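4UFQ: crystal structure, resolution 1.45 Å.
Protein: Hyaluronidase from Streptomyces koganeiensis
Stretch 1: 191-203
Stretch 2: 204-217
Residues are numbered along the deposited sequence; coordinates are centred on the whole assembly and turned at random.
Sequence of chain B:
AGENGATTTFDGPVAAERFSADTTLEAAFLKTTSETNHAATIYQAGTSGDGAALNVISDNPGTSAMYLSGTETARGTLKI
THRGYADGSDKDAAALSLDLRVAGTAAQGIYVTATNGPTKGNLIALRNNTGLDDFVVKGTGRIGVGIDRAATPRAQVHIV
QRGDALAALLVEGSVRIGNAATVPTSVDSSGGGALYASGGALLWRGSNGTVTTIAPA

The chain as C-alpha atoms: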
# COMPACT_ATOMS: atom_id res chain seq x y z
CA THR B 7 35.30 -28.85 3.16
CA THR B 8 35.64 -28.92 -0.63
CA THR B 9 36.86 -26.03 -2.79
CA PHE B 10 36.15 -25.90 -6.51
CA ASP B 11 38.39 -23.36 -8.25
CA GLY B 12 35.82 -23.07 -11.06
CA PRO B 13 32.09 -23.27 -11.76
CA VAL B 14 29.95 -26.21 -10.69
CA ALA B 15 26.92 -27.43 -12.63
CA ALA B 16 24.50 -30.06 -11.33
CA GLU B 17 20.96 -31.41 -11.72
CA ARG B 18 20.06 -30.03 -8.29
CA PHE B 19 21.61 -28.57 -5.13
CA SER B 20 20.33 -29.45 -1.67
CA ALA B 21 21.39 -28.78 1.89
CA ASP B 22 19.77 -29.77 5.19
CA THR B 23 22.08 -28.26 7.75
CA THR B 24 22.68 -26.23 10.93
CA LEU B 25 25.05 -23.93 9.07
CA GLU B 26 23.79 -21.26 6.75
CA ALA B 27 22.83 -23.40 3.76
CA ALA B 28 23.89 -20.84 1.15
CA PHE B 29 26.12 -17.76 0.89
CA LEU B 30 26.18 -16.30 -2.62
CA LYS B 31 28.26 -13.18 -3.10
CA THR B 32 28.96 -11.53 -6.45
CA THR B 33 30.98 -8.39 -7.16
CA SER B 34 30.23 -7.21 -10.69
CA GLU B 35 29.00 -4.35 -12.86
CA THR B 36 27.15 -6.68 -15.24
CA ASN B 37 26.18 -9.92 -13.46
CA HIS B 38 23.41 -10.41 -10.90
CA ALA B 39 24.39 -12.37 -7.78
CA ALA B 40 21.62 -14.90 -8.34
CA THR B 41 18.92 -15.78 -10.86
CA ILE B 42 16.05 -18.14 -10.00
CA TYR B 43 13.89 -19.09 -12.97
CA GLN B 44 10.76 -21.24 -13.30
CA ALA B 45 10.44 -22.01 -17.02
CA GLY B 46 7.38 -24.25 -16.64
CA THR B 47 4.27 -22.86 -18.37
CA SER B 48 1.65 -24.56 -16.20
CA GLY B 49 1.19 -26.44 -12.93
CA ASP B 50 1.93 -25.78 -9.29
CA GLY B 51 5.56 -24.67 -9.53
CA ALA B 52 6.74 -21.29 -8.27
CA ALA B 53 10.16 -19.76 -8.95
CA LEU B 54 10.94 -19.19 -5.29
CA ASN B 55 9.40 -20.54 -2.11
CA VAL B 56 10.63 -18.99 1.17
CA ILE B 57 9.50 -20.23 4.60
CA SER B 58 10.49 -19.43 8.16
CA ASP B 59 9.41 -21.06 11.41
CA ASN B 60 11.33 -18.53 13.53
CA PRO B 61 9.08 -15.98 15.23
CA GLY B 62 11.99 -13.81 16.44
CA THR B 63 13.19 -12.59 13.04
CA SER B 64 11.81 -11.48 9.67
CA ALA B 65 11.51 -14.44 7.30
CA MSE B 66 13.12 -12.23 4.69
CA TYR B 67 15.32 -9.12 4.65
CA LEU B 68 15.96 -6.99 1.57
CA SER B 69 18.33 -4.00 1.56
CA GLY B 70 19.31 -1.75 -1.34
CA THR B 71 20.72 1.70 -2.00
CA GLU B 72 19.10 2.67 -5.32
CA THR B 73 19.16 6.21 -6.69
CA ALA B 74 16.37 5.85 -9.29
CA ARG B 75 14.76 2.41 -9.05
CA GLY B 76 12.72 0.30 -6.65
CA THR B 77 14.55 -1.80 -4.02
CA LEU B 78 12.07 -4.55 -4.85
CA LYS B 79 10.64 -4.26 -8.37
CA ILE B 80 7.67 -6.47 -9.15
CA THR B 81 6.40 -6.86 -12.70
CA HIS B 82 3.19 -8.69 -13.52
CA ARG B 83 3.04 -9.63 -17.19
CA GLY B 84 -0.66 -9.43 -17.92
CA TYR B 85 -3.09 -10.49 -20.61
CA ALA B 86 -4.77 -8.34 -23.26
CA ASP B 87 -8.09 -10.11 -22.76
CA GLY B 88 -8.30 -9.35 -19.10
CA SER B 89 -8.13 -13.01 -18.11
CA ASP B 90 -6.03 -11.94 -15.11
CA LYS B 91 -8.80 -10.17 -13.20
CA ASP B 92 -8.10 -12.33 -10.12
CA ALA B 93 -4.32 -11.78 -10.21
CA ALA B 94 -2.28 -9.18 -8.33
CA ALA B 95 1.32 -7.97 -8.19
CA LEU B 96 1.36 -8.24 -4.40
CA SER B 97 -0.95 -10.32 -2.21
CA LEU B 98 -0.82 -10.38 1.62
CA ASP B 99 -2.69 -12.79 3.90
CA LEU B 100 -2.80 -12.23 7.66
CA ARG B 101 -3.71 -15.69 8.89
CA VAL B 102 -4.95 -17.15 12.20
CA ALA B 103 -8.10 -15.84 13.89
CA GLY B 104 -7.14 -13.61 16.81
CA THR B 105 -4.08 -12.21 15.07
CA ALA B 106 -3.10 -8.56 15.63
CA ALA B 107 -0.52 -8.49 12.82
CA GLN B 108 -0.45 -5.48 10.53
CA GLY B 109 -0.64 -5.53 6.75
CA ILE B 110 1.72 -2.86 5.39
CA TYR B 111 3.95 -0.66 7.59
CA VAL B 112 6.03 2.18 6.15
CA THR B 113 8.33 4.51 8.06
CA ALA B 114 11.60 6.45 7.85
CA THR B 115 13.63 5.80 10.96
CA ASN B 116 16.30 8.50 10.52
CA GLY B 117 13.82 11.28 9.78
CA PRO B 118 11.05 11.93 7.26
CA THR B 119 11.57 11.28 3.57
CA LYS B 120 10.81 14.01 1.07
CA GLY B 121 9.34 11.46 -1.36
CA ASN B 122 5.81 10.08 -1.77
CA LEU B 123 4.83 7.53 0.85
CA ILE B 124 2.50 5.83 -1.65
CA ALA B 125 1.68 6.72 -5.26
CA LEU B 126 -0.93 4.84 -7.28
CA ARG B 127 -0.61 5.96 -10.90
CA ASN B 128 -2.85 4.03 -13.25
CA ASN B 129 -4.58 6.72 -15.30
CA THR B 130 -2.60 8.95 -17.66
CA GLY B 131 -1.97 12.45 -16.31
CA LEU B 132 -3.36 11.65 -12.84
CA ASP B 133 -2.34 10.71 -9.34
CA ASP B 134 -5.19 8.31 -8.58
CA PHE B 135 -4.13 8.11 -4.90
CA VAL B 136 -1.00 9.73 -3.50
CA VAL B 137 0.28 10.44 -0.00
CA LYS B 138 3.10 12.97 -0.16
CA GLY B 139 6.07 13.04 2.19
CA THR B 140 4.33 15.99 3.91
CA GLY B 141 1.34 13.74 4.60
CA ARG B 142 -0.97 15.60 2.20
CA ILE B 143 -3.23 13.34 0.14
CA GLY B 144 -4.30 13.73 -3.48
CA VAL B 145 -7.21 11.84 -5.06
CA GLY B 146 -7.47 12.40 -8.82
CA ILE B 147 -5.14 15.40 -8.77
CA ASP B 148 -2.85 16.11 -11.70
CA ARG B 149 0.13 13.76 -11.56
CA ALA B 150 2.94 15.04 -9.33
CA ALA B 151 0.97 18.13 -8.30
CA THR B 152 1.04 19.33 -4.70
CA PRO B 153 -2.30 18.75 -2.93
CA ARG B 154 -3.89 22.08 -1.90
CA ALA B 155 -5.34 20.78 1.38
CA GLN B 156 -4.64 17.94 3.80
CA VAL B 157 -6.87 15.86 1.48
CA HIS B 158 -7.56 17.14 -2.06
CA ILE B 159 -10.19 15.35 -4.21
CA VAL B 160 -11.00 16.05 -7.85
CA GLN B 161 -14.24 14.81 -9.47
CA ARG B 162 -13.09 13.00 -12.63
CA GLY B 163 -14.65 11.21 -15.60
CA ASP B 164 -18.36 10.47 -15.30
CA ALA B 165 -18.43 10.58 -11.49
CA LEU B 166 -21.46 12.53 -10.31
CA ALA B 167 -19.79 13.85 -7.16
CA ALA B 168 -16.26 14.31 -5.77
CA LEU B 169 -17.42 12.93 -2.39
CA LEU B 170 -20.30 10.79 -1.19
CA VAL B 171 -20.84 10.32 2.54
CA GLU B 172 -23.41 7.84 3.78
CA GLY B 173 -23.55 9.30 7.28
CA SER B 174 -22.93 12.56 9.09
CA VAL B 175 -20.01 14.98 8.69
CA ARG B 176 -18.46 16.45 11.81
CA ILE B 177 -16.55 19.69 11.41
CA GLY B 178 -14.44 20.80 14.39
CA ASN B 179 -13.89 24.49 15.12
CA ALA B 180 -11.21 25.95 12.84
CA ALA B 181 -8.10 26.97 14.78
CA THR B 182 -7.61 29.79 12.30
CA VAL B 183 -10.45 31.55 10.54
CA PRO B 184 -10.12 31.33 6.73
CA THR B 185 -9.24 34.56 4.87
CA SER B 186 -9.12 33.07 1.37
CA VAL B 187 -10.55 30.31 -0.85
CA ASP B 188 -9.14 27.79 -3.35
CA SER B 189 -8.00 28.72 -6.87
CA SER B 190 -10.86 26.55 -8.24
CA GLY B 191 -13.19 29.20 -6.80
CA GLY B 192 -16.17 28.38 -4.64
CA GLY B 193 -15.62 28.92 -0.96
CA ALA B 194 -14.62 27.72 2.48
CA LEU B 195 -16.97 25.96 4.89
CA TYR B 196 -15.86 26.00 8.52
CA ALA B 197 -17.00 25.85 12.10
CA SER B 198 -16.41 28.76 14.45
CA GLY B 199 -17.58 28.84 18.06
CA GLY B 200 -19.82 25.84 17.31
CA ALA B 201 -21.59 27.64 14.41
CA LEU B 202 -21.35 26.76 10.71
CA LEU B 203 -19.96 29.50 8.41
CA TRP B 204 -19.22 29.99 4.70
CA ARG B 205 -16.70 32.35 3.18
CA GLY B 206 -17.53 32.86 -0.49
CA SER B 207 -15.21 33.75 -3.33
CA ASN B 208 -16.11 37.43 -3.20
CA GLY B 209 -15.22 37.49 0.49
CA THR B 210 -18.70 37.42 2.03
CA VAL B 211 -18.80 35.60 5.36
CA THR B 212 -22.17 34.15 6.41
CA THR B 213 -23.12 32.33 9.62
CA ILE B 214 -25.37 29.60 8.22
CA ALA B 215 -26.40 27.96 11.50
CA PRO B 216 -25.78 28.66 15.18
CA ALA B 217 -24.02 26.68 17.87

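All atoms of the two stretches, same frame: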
# COMPACT_ATOMS: atom_id res chain seq x y z
N GLY B 191 -12.05 28.35 -7.13
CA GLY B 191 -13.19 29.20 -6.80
C GLY B 191 -14.01 28.57 -5.71
O GLY B 191 -13.49 27.76 -4.93
N GLY B 192 -15.29 28.90 -5.66
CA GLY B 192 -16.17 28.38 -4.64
C GLY B 192 -15.98 29.09 -3.32
O GLY B 192 -16.02 30.32 -3.25
N GLY B 193 -15.77 28.32 -2.27
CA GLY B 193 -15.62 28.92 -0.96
C GLY B 193 -15.08 28.00 0.09
O GLY B 193 -14.56 26.90 -0.21
N ALA B 194 -15.14 28.45 1.33
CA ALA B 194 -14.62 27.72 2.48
C ALA B 194 -15.71 27.57 3.52
O ALA B 194 -16.26 28.55 4.02
CB ALA B 194 -13.42 28.46 3.06
N LEU B 195 -15.97 26.32 3.90
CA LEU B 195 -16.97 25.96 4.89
C LEU B 195 -16.21 25.64 6.16
O LEU B 195 -15.24 24.87 6.12
CB LEU B 195 -17.75 24.73 4.42
CG LEU B 195 -18.93 24.27 5.27
CD1 LEU B 195 -20.09 25.27 5.23
CD2 LEU B 195 -19.42 22.89 4.81
N TYR B 196 -16.57 26.25 7.28
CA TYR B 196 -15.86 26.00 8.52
C TYR B 196 -16.75 26.20 9.71
O TYR B 196 -17.79 26.86 9.61
CB TYR B 196 -14.60 26.89 8.62
CG TYR B 196 -14.85 28.38 8.63
CD1 TYR B 196 -15.10 29.06 7.44
CD2 TYR B 196 -14.82 29.10 9.79
CE1 TYR B 196 -15.31 30.45 7.42
CE2 TYR B 196 -15.01 30.48 9.79
CZ TYR B 196 -15.27 31.14 8.61
OH TYR B 196 -15.47 32.49 8.59
N ALA B 197 -16.34 25.62 10.83
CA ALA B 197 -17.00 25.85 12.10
C ALA B 197 -16.22 26.87 12.93
O ALA B 197 -14.99 26.93 12.89
CB ALA B 197 -17.20 24.53 12.89
N SER B 198 -16.98 27.71 13.64
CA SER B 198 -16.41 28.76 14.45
C SER B 198 -17.33 28.95 15.65
O SER B 198 -18.52 29.27 15.50
CB SER B 198 -16.31 30.03 13.62
OG SER B 198 -15.55 31.00 14.32
N GLY B 199 -16.80 28.73 16.84
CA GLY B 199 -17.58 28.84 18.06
C GLY B 199 -18.79 27.93 18.06
O GLY B 199 -19.79 28.27 18.69
N GLY B 200 -18.72 26.79 17.37
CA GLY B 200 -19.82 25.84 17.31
C GLY B 200 -20.83 26.10 16.20
O GLY B 200 -21.72 25.29 15.96
N ALA B 201 -20.71 27.24 15.53
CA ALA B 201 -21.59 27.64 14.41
C ALA B 201 -20.97 27.20 13.09
O ALA B 201 -19.76 26.97 13.01
CB ALA B 201 -21.77 29.14 14.43
N LEU B 202 -21.80 27.10 12.05
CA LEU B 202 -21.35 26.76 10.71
C LEU B 202 -21.33 28.02 9.85
O LEU B 202 -22.33 28.77 9.80
CB LEU B 202 -22.30 25.70 10.11
CG LEU B 202 -21.90 25.18 8.73
CD1 LEU B 202 -20.61 24.37 8.79
CD2 LEU B 202 -23.06 24.35 8.15
N LEU B 203 -20.19 28.28 9.19
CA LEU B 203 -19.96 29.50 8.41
C LEU B 203 -19.50 29.17 7.01
O LEU B 203 -18.86 28.13 6.80
CB LEU B 203 -18.90 30.39 9.08
CG LEU B 203 -19.32 31.23 10.30
CD1 LEU B 203 -19.63 30.39 11.50
CD2 LEU B 203 -18.26 32.27 10.65
N TRP B 204 -19.77 30.06 6.06
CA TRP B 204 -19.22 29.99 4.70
C TRP B 204 -18.59 31.32 4.34
O TRP B 204 -19.21 32.38 4.49
CB TRP B 204 -20.33 29.75 3.68
CG TRP B 204 -19.99 29.76 2.19
CD1 TRP B 204 -20.30 30.73 1.28
CD2 TRP B 204 -19.38 28.70 1.44
NE1 TRP B 204 -19.91 30.35 0.03
CE2 TRP B 204 -19.34 29.10 0.10
CE3 TRP B 204 -18.84 27.46 1.79
CZ2 TRP B 204 -18.82 28.29 -0.91
CZ3 TRP B 204 -18.32 26.67 0.79
CH2 TRP B 204 -18.29 27.09 -0.53
N ARG B 205 -17.36 31.25 3.86
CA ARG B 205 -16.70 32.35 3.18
C ARG B 205 -16.78 32.10 1.68
O ARG B 205 -16.26 31.09 1.20
CB ARG B 205 -15.25 32.49 3.63
CG ARG B 205 -14.42 33.41 2.73
CD ARG B 205 -12.99 33.57 3.20
NE ARG B 205 -12.91 34.63 4.18
CZ ARG B 205 -12.73 35.92 3.91
NH1 ARG B 205 -12.59 36.35 2.67
NH2 ARG B 205 -12.72 36.80 4.91
N GLY B 206 -17.44 32.98 0.95
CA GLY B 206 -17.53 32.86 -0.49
C GLY B 206 -16.38 33.50 -1.23
O GLY B 206 -15.55 34.24 -0.67
N SER B 207 -16.36 33.31 -2.55
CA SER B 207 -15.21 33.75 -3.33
C SER B 207 -15.08 35.25 -3.40
O SER B 207 -13.99 35.75 -3.70
CB SER B 207 -15.24 33.16 -4.74
OG SER B 207 -16.40 33.56 -5.44
N ASN B 208 -16.17 35.98 -3.17
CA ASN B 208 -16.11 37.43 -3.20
C ASN B 208 -15.83 37.99 -1.81
O ASN B 208 -15.75 39.21 -1.63
CB ASN B 208 -17.40 38.04 -3.77
CG ASN B 208 -17.49 37.90 -5.28
OD1 ASN B 208 -16.47 37.79 -5.97
ND2 ASN B 208 -18.72 37.90 -5.79
N GLY B 209 -15.64 37.10 -0.85
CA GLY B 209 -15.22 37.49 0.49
C GLY B 209 -16.36 37.65 1.48
O GLY B 209 -16.14 38.06 2.61
N THR B 210 -17.58 37.32 1.08
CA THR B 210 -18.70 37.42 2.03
C THR B 210 -18.66 36.29 3.01
O THR B 210 -18.51 35.12 2.61
CB THR B 210 -20.05 37.40 1.31
OG1 THR B 210 -20.03 38.34 0.24
CG2 THR B 210 -21.20 37.71 2.29
N VAL B 211 -18.79 36.60 4.30
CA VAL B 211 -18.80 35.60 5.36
C VAL B 211 -20.19 35.54 5.98
O VAL B 211 -20.70 36.56 6.45
CB VAL B 211 -17.71 35.90 6.40
CG1 VAL B 211 -17.69 34.82 7.44
CG2 VAL B 211 -16.34 35.99 5.72
N THR B 212 -20.80 34.37 5.93
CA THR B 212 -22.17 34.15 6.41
C THR B 212 -22.19 33.08 7.49
O THR B 212 -21.60 32.02 7.32
CB THR B 212 -23.03 33.65 5.26
OG1 THR B 212 -23.04 34.63 4.21
CG2 THR B 212 -24.48 33.42 5.69
N THR B 213 -22.85 33.36 8.62
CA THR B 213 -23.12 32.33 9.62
C THR B 213 -24.41 31.62 9.20
O THR B 213 -25.51 32.20 9.26
CB THR B 213 -23.24 32.92 11.03
OG1 THR B 213 -22.03 33.61 11.38
CG2 THR B 213 -23.47 31.83 12.06
N ILE B 214 -24.26 30.39 8.73
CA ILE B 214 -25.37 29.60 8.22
C ILE B 214 -26.23 29.02 9.33
O ILE B 214 -27.46 29.01 9.20
CB ILE B 214 -24.81 28.44 7.36
CG1 ILE B 214 -24.11 29.03 6.13
CG2 ILE B 214 -25.92 27.47 6.97
CD1 ILE B 214 -23.21 28.00 5.44
N ALA B 215 -25.62 28.56 10.42
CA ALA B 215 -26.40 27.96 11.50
C ALA B 215 -25.68 28.15 12.81
O ALA B 215 -24.46 28.06 12.86
CB ALA B 215 -26.64 26.49 11.26
N PRO B 216 -26.43 28.37 13.89
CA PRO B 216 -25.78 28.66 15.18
C PRO B 216 -25.27 27.44 15.94
O PRO B 216 -25.66 26.30 15.69
CB PRO B 216 -26.89 29.34 15.98
CG PRO B 216 -28.15 28.78 15.42
CD PRO B 216 -27.88 28.55 13.95
N ALA B 217 -24.39 27.70 16.90
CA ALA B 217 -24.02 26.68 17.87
C ALA B 217 -25.25 26.24 18.65
O ALA B 217 -25.34 25.07 19.02
CB ALA B 217 -22.99 27.24 18.83
OXT ALA B 217 -26.17 27.03 18.91
O HOH W 1 -15.92 31.49 -7.36
O HOH W 2 -13.70 33.80 6.83

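The pairing of the second strand with the C-terminal strand slips by one residue between Leu202 and Leu203: Leu202 pairs with Ala215, but Leu203 pairs with Thr213. This beta bulge lets one carbonyl serve two amides. Ile214 N donates to Leu202 O at 2.7 Å with a bent N-H...O angle of 137°, whereas Ala215 N reaches Leu202 O at 3.4 Å, straighter at 159° but weak for its length. Leu202 N returns a bond to Ala215 O at 2.9 Å. Ile214, with phi/psi of -77/-40, departs from extended geometry and takes up the extra residue.

The other pairing is regular. Strand 193-198 runs antiparallel to 204-206, at 172°, after a type I' turn from Ser198 to Ala201 reverses the chain. Ala194 and Arg205 form a reciprocal pair: Ala194 N to Arg205 O and Arg205 N to Ala194 O are both 2.9 Å, with angles of 162° and 166°.

Trp204 contributes the largest area covered by the other stretch. Its ring lies with one face over the backbone of Gly193, whose CA is 3.3 Å from Trp204 CH2. A CB on Gly193 would fall about 2.2 Å from Trp204 CZ2 and 2.4 Å from Arg205 O, so the close approach depends on glycine. Beside it, Leu195 CB packs 3.9 Å from Trp204 CE3, and Leu195 CD1 meets Ile214 CD1 at 4.2 Å, extending the apolar contact to the C-terminal strand. Leu203 CD2 adds a contact with Val211 CG1 at 4.1 Å.

Two waters supplement the direct bonds. One accepts from Gly192 N at 3.2 Å and lies 2.9 Å from Ser207 OG; the other accepts from Arg205 NE at 2.9 Å and hydrogen-bonds Tyr196 OH at 2.8 Å, joining polar side-chain ends that do not bond directly.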